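Local coordinates for esterase (uncultured bacterium FLS12, PDB 4RGY), which is a low-temperature-active alkaline esterase of the alpha/beta-hydrolase superfamily that hydrolyses ester bonds, at residues Trp96-Ser100 with Glu101-Ala105. Sequence-based numbering, arbitrary orientation.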
# COMPACT_ATOMS: atom_id res chain seq x y z
N TRP A 96 1.76 19.67 16.17
CA TRP A 96 3.12 20.17 16.41
C TRP A 96 3.91 19.24 17.32
O TRP A 96 5.07 18.91 17.03
CB TRP A 96 3.09 21.56 17.03
CG TRP A 96 4.44 22.00 17.56
CD1 TRP A 96 4.78 22.17 18.87
CD2 TRP A 96 5.61 22.35 16.79
NE1 TRP A 96 6.08 22.60 18.98
CE2 TRP A 96 6.62 22.72 17.72
CE3 TRP A 96 5.91 22.37 15.42
CZ2 TRP A 96 7.89 23.11 17.32
CZ3 TRP A 96 7.18 22.78 15.03
CH2 TRP A 96 8.16 23.14 15.98
N THR A 97 3.29 18.79 18.41
CA THR A 97 3.98 17.85 19.28
C THR A 97 4.24 16.55 18.51
O THR A 97 5.28 15.91 18.66
CB THR A 97 3.19 17.62 20.58
OG1 THR A 97 3.16 18.85 21.31
CG2 THR A 97 3.86 16.56 21.46
N PHE A 98 3.30 16.17 17.65
CA PHE A 98 3.49 15.01 16.79
C PHE A 98 4.69 15.20 15.87
O PHE A 98 5.62 14.37 15.85
CB PHE A 98 2.22 14.76 15.97
CG PHE A 98 2.38 13.71 14.91
CD1 PHE A 98 2.58 12.37 15.26
CD2 PHE A 98 2.32 14.05 13.56
CE1 PHE A 98 2.72 11.39 14.28
CE2 PHE A 98 2.46 13.07 12.58
CZ PHE A 98 2.66 11.74 12.94
N ILE A 99 4.70 16.28 15.08
CA ILE A 99 5.75 16.43 14.08
C ILE A 99 7.13 16.69 14.70
O ILE A 99 8.15 16.26 14.16
CB ILE A 99 5.39 17.49 13.01
CG1 ILE A 99 6.24 17.30 11.75
CG2 ILE A 99 5.54 18.92 13.55
CD1 ILE A 99 5.93 16.03 10.97
N SER A 100 7.16 17.38 15.84
CA SER A 100 8.44 17.81 16.41
C SER A 100 9.02 16.82 17.42
O SER A 100 10.22 16.86 17.70
CB SER A 100 8.30 19.18 17.07
OG SER A 100 7.46 19.12 18.22
N GLU A 101 8.19 15.93 17.96
CA GLU A 101 8.63 15.01 19.00
C GLU A 101 8.37 13.55 18.64
O GLU A 101 9.31 12.76 18.47
CB GLU A 101 7.97 15.35 20.34
CG GLU A 101 8.17 16.78 20.82
CD GLU A 101 9.58 17.05 21.30
OE1 GLU A 101 10.32 16.08 21.56
OE2 GLU A 101 9.95 18.24 21.42
N GLU A 102 7.10 13.17 18.52
CA GLU A 102 6.76 11.77 18.37
C GLU A 102 7.16 11.17 17.03
O GLU A 102 7.69 10.06 16.96
CB GLU A 102 5.27 11.53 18.59
CG GLU A 102 4.95 10.05 18.77
CD GLU A 102 3.48 9.76 18.80
OE1 GLU A 102 2.71 10.48 18.14
OE2 GLU A 102 3.09 8.79 19.48
N LEU A 103 6.90 11.89 15.95
CA LEU A 103 7.14 11.35 14.62
C LEU A 103 8.61 11.03 14.37
O LEU A 103 8.91 9.92 13.91
CB LEU A 103 6.58 12.28 13.56
CG LEU A 103 6.57 11.81 12.12
CD1 LEU A 103 5.53 12.63 11.60
CD2 LEU A 103 7.84 12.09 11.38
N PRO A 104 9.54 11.96 14.66
CA PRO A 104 10.95 11.60 14.48
C PRO A 104 11.36 10.43 15.37
O PRO A 104 12.12 9.56 14.93
CB PRO A 104 11.70 12.87 14.86
CG PRO A 104 10.70 13.97 14.69
CD PRO A 104 9.39 13.38 15.06
N ALA A 105 10.85 10.38 16.60
CA ALA A 105 11.15 9.26 17.49
C ALA A 105 10.65 7.95 16.91
O ALA A 105 11.36 6.94 16.95
CB ALA A 105 10.56 9.49 18.88
O HOH W 1 8.49 20.35 20.40
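Glu101 N donates to Thr97 O across 3.0 Å, reaching it from above the carbonyl plane on a bent path (134° at the hydrogen). Glu101 CG, turned beside its backbone N, comes 3.6 Å from Ser100 OG, and a bend at the second torsion then brings the carboxylate near Ser100 O. A water bridges the two side chains, donating to both Ser100 OG and Glu101 OE2; that carboxylate oxygen also forms a salt bridge with Arg142. Ser100 OG itself donates to Trp96 O at 2.7 Å, on the opposite face of that carbonyl from Ser100 N. Next in line, Glu102 N also binds Thr97 O, here in the carbonyl plane, so one oxygen serves two successive amides. Glu102 is extended and reaches across to the Phe98 ring, its OE1 in plane at the edge, 3.4 Å from Phe98 CD1, with carboxylate and ring nearly perpendicular (89°); Ser11 OG and Asp12 N hold the carboxylate from outside. Leu103 N bonds to Phe98 O at 2.8 Å, an i+5 link that marks a pi-type widening within helix 95-110, which packs on strands 45-49 and 75-79 of the alpha/beta-hydrolase sheet. Leu103 CB makes a CH-pi contact over one face of the Phe98 ring, while Leu103 CD1 meets Phe98 CE2 and CZ. Phe98 CG lies anti to the backbone N (chi1 172°), which carries the ring forward toward Leu103. Cutting Phe98 back to an alanine would probably leave Leu103 without its aromatic partner and open a gap beside Leu14. Ile99 runs side by side with Leu103, their CD1 methyls tightly packed at 3.5 Å. Pro104 has no amide hydrogen to give the preceding turn; the helix kinks here, and CD rests 3.3 Å from Ile99 O, while the proline side chain touches Phe47.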